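Long-range contacts in uroporphyrinogen III Synthase (Thermus thermophilus, PDB 1WD7), which probably catalyses the conversion of the linear tetrapyrrole hydroxymethylbilane to uroporphyrinogen III, a step of tetrapyrrole biosynthesis: residues K121-L126 and P144-A149; V60-A65 and K91-A96; G182-L187 and T214-L219. One frame throughout, in Å; residues are numbered along the deposited sequence.

Contacts 1 and 2 lie together in one domain and contact 3 in the other, each domain built on a five-stranded parallel sheet with helices around it. Along the chain they follow one another without overlap: contact 2 closes first, then contact 1, then contact 3. The centres of contacts 1 and 2 are about 13 Å apart, and the two touch, since L123 and L126 pack on the sheet pair formed by strands 62-65 and 93-96. Contact 3 joins strands 186-189 and 217-221 of the other parallel sheet, its centre about 40 Å from that of contact 2. Neighbouring parallel strands thus recur in each domain, while contact 1 adds the layer above one sheet.

Contact 1: K121-L126 and P144-A149; sequences KSLLPL and PLLENA
L124 and A149 meet across a contact that no hydrogen bond crosses; backbone bonds run within each segment, and the shortest, 2.8 Å from N148 N to P144 O, belongs to the first turn of the helix that carries A149. On the other side, L126 N reaches L123 O at 2.9 Å in the 3-10 turn of 124-126. The contact itself is made by apolar side chains. L124 does most of the work. Its first torsion is unusual, at -101°, and it swings the isobutyl group toward the helix, where CD1 rests 3.7 Å from A149 CB. The same methyl meets L146 CD1 at 3.9 Å, the two leucine side chains sliding past each other in opposite directions. The other branch of L124, CD2, comes 4.4 Å from CD2 of the exposed L145. L146 holds CG anti to its backbone N (chi1 179°), which carries CD1 across to lie against both L124 and, at 4.2 Å, the CB of L123. In this small example of helix-to-turn packing, L124 spans L145, L146 and A149 on successive turns of the helix, while L123 meets L146 on the side nearer the sheet. Outside the pair, S122 OG is hydrogen-bonded to D117 N and T119 O, tying the turn to the loop that precedes it. Going inward, L123 and L146 converge on L64 of strand 62-65; L123 also touches L95 of strand 93-96, and L146 touches L136 of strand 132-137, so that the turn and helix 144-152 lie next to each other on one face of the parallel sheet.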
# COMPACT_ATOMS: atom_id res chain seq x y z
N LYS A 121 2.86 10.16 5.62
CA LYS A 121 3.48 11.12 6.55
C LYS A 121 3.69 12.50 5.92
O LYS A 121 3.65 13.52 6.61
CB LYS A 121 4.80 10.56 7.05
CG LYS A 121 5.75 10.12 5.96
CD LYS A 121 7.02 9.46 6.51
CE LYS A 121 7.94 9.03 5.38
NZ LYS A 121 9.09 8.25 5.86
N SER A 122 3.89 12.53 4.61
CA SER A 122 4.14 13.83 3.93
C SER A 122 2.91 14.74 3.96
O SER A 122 3.03 15.95 3.70
CB SER A 122 4.59 13.58 2.45
OG SER A 122 3.50 13.06 1.63
N LEU A 123 1.74 14.17 4.28
CA LEU A 123 0.52 14.97 4.33
C LEU A 123 0.35 15.77 5.62
O LEU A 123 -0.38 16.77 5.65
CB LEU A 123 -0.69 14.06 4.16
CG LEU A 123 -0.81 13.39 2.77
CD1 LEU A 123 -2.12 12.58 2.73
CD2 LEU A 123 -0.85 14.48 1.70
N LEU A 124 0.99 15.35 6.69
CA LEU A 124 0.89 16.06 7.98
C LEU A 124 1.02 17.59 7.86
O LEU A 124 0.15 18.34 8.27
CB LEU A 124 1.95 15.53 8.95
CG LEU A 124 1.53 14.54 10.00
CD1 LEU A 124 0.64 13.51 9.40
CD2 LEU A 124 2.76 13.90 10.60
N PRO A 125 2.13 18.07 7.29
CA PRO A 125 2.46 19.49 7.08
C PRO A 125 1.45 20.23 6.25
O PRO A 125 1.34 21.48 6.35
CB PRO A 125 3.78 19.43 6.33
CG PRO A 125 4.35 18.19 6.71
CD PRO A 125 3.22 17.23 6.79
N LEU A 126 0.75 19.48 5.42
CA LEU A 126 -0.18 20.07 4.52
C LEU A 126 -1.59 20.18 5.06
O LEU A 126 -2.45 20.77 4.42
CB LEU A 126 -0.17 19.27 3.22
CG LEU A 126 1.23 19.01 2.62
CD1 LEU A 126 1.11 18.15 1.39
CD2 LEU A 126 1.89 20.35 2.27
N PRO A 144 -2.86 5.37 12.11
CA PRO A 144 -2.87 6.14 13.37
C PRO A 144 -2.18 7.48 13.35
O PRO A 144 -2.69 8.46 13.87
CB PRO A 144 -2.25 5.15 14.38
CG PRO A 144 -1.41 4.26 13.53
CD PRO A 144 -2.30 4.02 12.33
N LEU A 145 -0.98 7.55 12.77
CA LEU A 145 -0.23 8.79 12.71
C LEU A 145 -0.99 9.91 12.02
O LEU A 145 -1.10 11.03 12.53
CB LEU A 145 1.10 8.55 11.97
CG LEU A 145 2.12 9.66 12.17
CD1 LEU A 145 2.69 9.56 13.59
CD2 LEU A 145 3.25 9.53 11.13
N LEU A 146 -1.52 9.59 10.84
CA LEU A 146 -2.27 10.55 10.04
C LEU A 146 -3.65 10.83 10.63
O LEU A 146 -4.08 11.98 10.72
CB LEU A 146 -2.41 10.00 8.61
CG LEU A 146 -3.19 10.86 7.62
CD1 LEU A 146 -2.55 12.24 7.46
CD2 LEU A 146 -3.21 10.13 6.27
N GLU A 147 -4.33 9.77 11.03
CA GLU A 147 -5.67 9.93 11.63
C GLU A 147 -5.60 10.81 12.87
O GLU A 147 -6.40 11.71 13.06
CB GLU A 147 -6.21 8.57 12.01
CG GLU A 147 -6.59 7.71 10.83
CD GLU A 147 -6.82 6.27 11.20
OE1 GLU A 147 -6.99 5.98 12.42
OE2 GLU A 147 -6.82 5.39 10.30
N ASN A 148 -4.63 10.53 13.70
CA ASN A 148 -4.48 11.29 14.94
C ASN A 148 -4.06 12.73 14.61
O ASN A 148 -4.45 13.66 15.33
CB ASN A 148 -3.44 10.59 15.78
CG ASN A 148 -3.71 10.61 17.30
OD1 ASN A 148 -2.73 10.58 18.05
ND2 ASN A 148 -4.95 10.65 17.75
N ALA A 149 -3.27 12.96 13.55
CA ALA A 149 -2.90 14.32 13.15
C ALA A 149 -4.13 15.12 12.72
O ALA A 149 -4.23 16.31 12.95
CB ALA A 149 -1.89 14.29 11.95

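Contact 2: V60-A65 and K91-A96; sequences VDLFLA and KAFRLA
D61 O receives F93 N at 2.8 Å, the first of four nearly straight backbone bonds that alternate between the strands: F63 N gives to F93 O, L95 N to F63 O at 2.8 Å, and A65 N to L95 O at 2.9 Å. The donor N of L95 approaches F63 O almost in line with the carbonyl bond (164°), whereas F93 N stands well tilted from the carbonyl plane of D61. Such a ladder marks a parallel pair; helices 68-80 and 86-90 lie between the two strands along the chain, making a beta-alpha-beta unit in a sheet of order 3-2-1-4-5, as in Rossmann-like domains. On one face L62 and F93 lie side by side and point the same way. Each has CG anti to its backbone N, and L62 CD1 meets the edge of the F93 ring, in its plane. Beyond it the ring meets H113 at a small interplanar angle. Further along, L64 CG sits 4.0 Å from L95 CB. The opposite face carries F63, R94, A65 and A96, where R94 bends at chi3 so that NH1 and NH2 bond to P111 O and L89 O.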
# COMPACT_ATOMS: atom_id res chain seq x y z
N VAL A 60 -18.22 17.06 4.00
CA VAL A 60 -16.98 17.05 4.75
C VAL A 60 -16.16 18.31 4.43
O VAL A 60 -16.34 18.95 3.40
CB VAL A 60 -16.17 15.74 4.51
CG1 VAL A 60 -17.02 14.53 4.96
CG2 VAL A 60 -15.71 15.64 3.07
N ASP A 61 -15.31 18.70 5.37
CA ASP A 61 -14.49 19.90 5.15
C ASP A 61 -13.17 19.52 4.49
O ASP A 61 -12.59 20.33 3.77
CB ASP A 61 -14.22 20.58 6.50
CG ASP A 61 -15.51 21.13 7.11
OD1 ASP A 61 -16.01 22.14 6.60
OD2 ASP A 61 -16.02 20.51 8.05
N LEU A 62 -12.72 18.29 4.74
CA LEU A 62 -11.44 17.84 4.17
C LEU A 62 -11.55 16.40 3.69
O LEU A 62 -12.16 15.56 4.37
CB LEU A 62 -10.37 17.95 5.25
CG LEU A 62 -8.96 17.42 4.98
CD1 LEU A 62 -8.29 18.19 3.84
CD2 LEU A 62 -8.14 17.57 6.26
N PHE A 63 -11.00 16.14 2.51
CA PHE A 63 -10.99 14.79 1.96
C PHE A 63 -9.54 14.42 1.61
O PHE A 63 -8.88 15.13 0.81
CB PHE A 63 -11.83 14.71 0.68
CG PHE A 63 -11.77 13.34 -0.01
CD1 PHE A 63 -12.41 12.26 0.54
CD2 PHE A 63 -10.99 13.17 -1.15
CE1 PHE A 63 -12.28 10.99 -0.02
CE2 PHE A 63 -10.86 11.90 -1.73
CZ PHE A 63 -11.51 10.81 -1.16
N LEU A 64 -9.07 13.32 2.18
CA LEU A 64 -7.74 12.80 1.92
C LEU A 64 -7.79 11.48 1.21
O LEU A 64 -8.47 10.54 1.64
CB LEU A 64 -6.96 12.62 3.25
CG LEU A 64 -6.15 13.80 3.79
CD1 LEU A 64 -7.06 14.80 4.41
CD2 LEU A 64 -5.13 13.29 4.82
N ALA A 65 -7.13 11.44 0.06
CA ALA A 65 -7.08 10.18 -0.73
C ALA A 65 -5.68 9.58 -0.66
O ALA A 65 -4.70 10.30 -0.86
CB ALA A 65 -7.44 10.48 -2.19
N LYS A 91 -16.68 21.20 -2.40
CA LYS A 91 -16.49 22.31 -1.47
C LYS A 91 -15.56 21.98 -0.33
O LYS A 91 -15.45 22.76 0.64
CB LYS A 91 -17.85 22.80 -0.93
CG LYS A 91 -18.56 21.81 -0.03
CD LYS A 91 -19.96 22.34 0.33
CE LYS A 91 -20.74 21.31 1.13
NZ LYS A 91 -22.15 21.73 1.34
N ALA A 92 -14.89 20.84 -0.42
CA ALA A 92 -13.95 20.43 0.64
C ALA A 92 -12.51 20.63 0.17
O ALA A 92 -12.26 20.74 -1.04
CB ALA A 92 -14.17 18.96 0.97
N PHE A 93 -11.60 20.70 1.13
CA PHE A 93 -10.18 20.82 0.82
C PHE A 93 -9.77 19.38 0.50
O PHE A 93 -9.92 18.50 1.35
CB PHE A 93 -9.42 21.33 2.03
CG PHE A 93 -7.96 21.61 1.77
CD1 PHE A 93 -7.58 22.64 0.92
CD2 PHE A 93 -6.97 20.85 2.37
CE1 PHE A 93 -6.24 22.91 0.68
CE2 PHE A 93 -5.62 21.10 2.13
CZ PHE A 93 -5.25 22.13 1.30
N ARG A 94 -9.21 19.17 -0.69
CA ARG A 94 -8.82 17.84 -1.15
C ARG A 94 -7.31 17.63 -1.19
O ARG A 94 -6.58 18.37 -1.84
CB ARG A 94 -9.40 17.59 -2.54
CG ARG A 94 -10.92 17.73 -2.58
CD ARG A 94 -11.50 17.43 -3.98
NE ARG A 94 -11.07 18.40 -4.98
CZ ARG A 94 -11.51 19.65 -5.05
NH1 ARG A 94 -11.04 20.47 -6.01
NH2 ARG A 94 -12.40 20.11 -4.17
N LEU A 95 -6.85 16.61 -0.47
CA LEU A 95 -5.42 16.30 -0.43
C LEU A 95 -5.21 14.89 -0.96
O LEU A 95 -5.98 13.98 -0.65
CB LEU A 95 -4.92 16.39 1.00
CG LEU A 95 -4.03 17.58 1.35
CD1 LEU A 95 -4.59 18.28 2.53
CD2 LEU A 95 -2.62 17.06 1.67
N ALA A 96 -4.17 14.72 -1.76
CA ALA A 96 -3.86 13.38 -2.28
C ALA A 96 -2.46 12.97 -1.77
O ALA A 96 -1.53 13.77 -1.79
CB ALA A 96 -3.89 13.40 -3.81

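Contact 3: G182-L187 and T214-L219; sequences GEVDAL and TRVKAL
V184 and V216 cross obliquely where the two segments enter their strands, with CG1 of one 4.1 Å from CG1 of the other. In V216 the methyl CG1 stands anti to the backbone N (chi1 -173°), and this turns it over the neighbouring main chain, 3.8 Å from A186 CA. L187 CB lies near the same methyl, while the second branch, CG2, faces V184 O at 3.6 Å. One branched side chain therefore fits against V184, A186 and L187. V184 in turn packs on A178 and L179 of helix 169-180. Beyond the valines the chains become a parallel pair: K217 N bonds to D185 O, L187 N to K217 O, and L219 N to L187 O at 2.8 Å, the last with an N-H...O angle of 174°. Helices 192-201 and 205-213 lie between these strands in sequence, so this is again a beta-alpha-beta unit, here in a sheet of order 2-1-3-4-5, as in flavodoxin-like folds. A186 and K217 share a face, and the CB of A186 is also 4.0 Å from L219 CD1; F252 of helix 245-260 packs on all three. L187 points to the other face, against L179 and A12. In K217 chi2 and chi3 are extended, and the chain then turns at chi4 (66°), which brings NZ to a water at 2.9 Å. That water donates to D185 O and, at 3.2 Å, to R215 O, so D185 O is gripped by both an amide and a water. The K217 ammonium also makes a cation-pi contact with F237, whereas the carboxylate of D185 forms a salt bridge with R10 through OD2.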
# COMPACT_ATOMS: atom_id res chain seq x y z
N GLY A 182 19.64 -15.65 6.57
CA GLY A 182 20.26 -15.89 5.27
C GLY A 182 19.71 -17.02 4.43
O GLY A 182 20.44 -17.63 3.67
N GLU A 183 18.42 -17.32 4.57
CA GLU A 183 17.79 -18.40 3.80
C GLU A 183 17.06 -17.86 2.59
O GLU A 183 16.48 -18.63 1.80
CB GLU A 183 16.82 -19.16 4.69
CG GLU A 183 17.37 -19.45 6.07
CD GLU A 183 16.41 -20.22 6.95
OE1 GLU A 183 16.28 -21.45 6.75
OE2 GLU A 183 15.76 -19.60 7.82
N VAL A 184 17.13 -16.54 2.40
CA VAL A 184 16.45 -15.89 1.25
C VAL A 184 17.41 -15.00 0.45
O VAL A 184 18.25 -14.29 1.02
CB VAL A 184 15.31 -15.01 1.79
CG1 VAL A 184 14.56 -14.38 0.64
CG2 VAL A 184 14.39 -15.86 2.69
N ASP A 185 17.27 -15.02 -0.88
CA ASP A 185 18.14 -14.22 -1.75
C ASP A 185 17.41 -13.02 -2.33
O ASP A 185 18.02 -11.98 -2.63
CB ASP A 185 18.69 -15.06 -2.90
CG ASP A 185 19.59 -16.18 -2.42
OD1 ASP A 185 20.52 -15.90 -1.65
OD2 ASP A 185 19.36 -17.34 -2.82
N ALA A 186 16.10 -13.14 -2.49
CA ALA A 186 15.27 -12.05 -3.00
C ALA A 186 13.90 -12.22 -2.39
O ALA A 186 13.50 -13.33 -2.06
CB ALA A 186 15.17 -12.10 -4.54
N LEU A 187 13.21 -11.10 -2.20
CA LEU A 187 11.89 -11.11 -1.59
C LEU A 187 10.97 -10.27 -2.41
O LEU A 187 11.20 -9.08 -2.60
CB LEU A 187 11.97 -10.57 -0.16
CG LEU A 187 10.63 -10.35 0.57
CD1 LEU A 187 9.90 -11.70 0.65
CD2 LEU A 187 10.89 -9.86 1.96
N THR A 214 21.32 -5.12 1.20
CA THR A 214 22.58 -5.74 0.81
C THR A 214 22.48 -7.21 0.42
O THR A 214 22.67 -7.56 -0.74
CB THR A 214 23.62 -5.58 1.92
OG1 THR A 214 23.08 -6.07 3.16
CG2 THR A 214 24.01 -4.12 2.09
N ARG A 215 22.14 -8.06 1.38
CA ARG A 215 22.08 -9.50 1.18
C ARG A 215 20.82 -10.03 0.50
O ARG A 215 20.88 -11.05 -0.15
CB ARG A 215 22.25 -10.21 2.52
CG ARG A 215 23.23 -9.53 3.47
CD ARG A 215 24.59 -10.20 3.44
NE ARG A 215 24.99 -10.61 4.79
CZ ARG A 215 26.17 -11.12 5.10
NH1 ARG A 215 26.44 -11.47 6.36
NH2 ARG A 215 27.09 -11.30 4.16
N VAL A 216 19.70 -9.34 0.67
CA VAL A 216 18.43 -9.76 0.04
C VAL A 216 17.92 -8.68 -0.90
O VAL A 216 17.78 -7.55 -0.53
CB VAL A 216 17.36 -10.00 1.11
CG1 VAL A 216 16.09 -10.61 0.44
CG2 VAL A 216 17.90 -10.93 2.22
N LYS A 217 17.64 -9.07 -2.15
CA LYS A 217 17.13 -8.12 -3.15
C LYS A 217 15.62 -7.97 -3.03
O LYS A 217 14.89 -8.95 -3.22
CB LYS A 217 17.50 -8.57 -4.54
CG LYS A 217 19.03 -8.59 -4.79
CD LYS A 217 19.34 -9.18 -6.13
CE LYS A 217 20.86 -9.24 -6.37
NZ LYS A 217 21.53 -10.18 -5.45
N ALA A 218 15.18 -6.75 -2.73
CA ALA A 218 13.72 -6.51 -2.60
C ALA A 218 13.12 -6.25 -3.96
O ALA A 218 13.58 -5.38 -4.68
CB ALA A 218 13.48 -5.33 -1.66
N LEU A 219 12.06 -7.01 -4.31
CA LEU A 219 11.42 -6.85 -5.61
C LEU A 219 10.02 -6.30 -5.36
O LEU A 219 9.27 -6.80 -4.48
CB LEU A 219 11.31 -8.21 -6.29
CG LEU A 219 12.61 -9.05 -6.18
CD1 LEU A 219 12.41 -10.36 -6.92
CD2 LEU A 219 13.81 -8.23 -6.76
O HOH W 1 20.81 -11.91 -3.23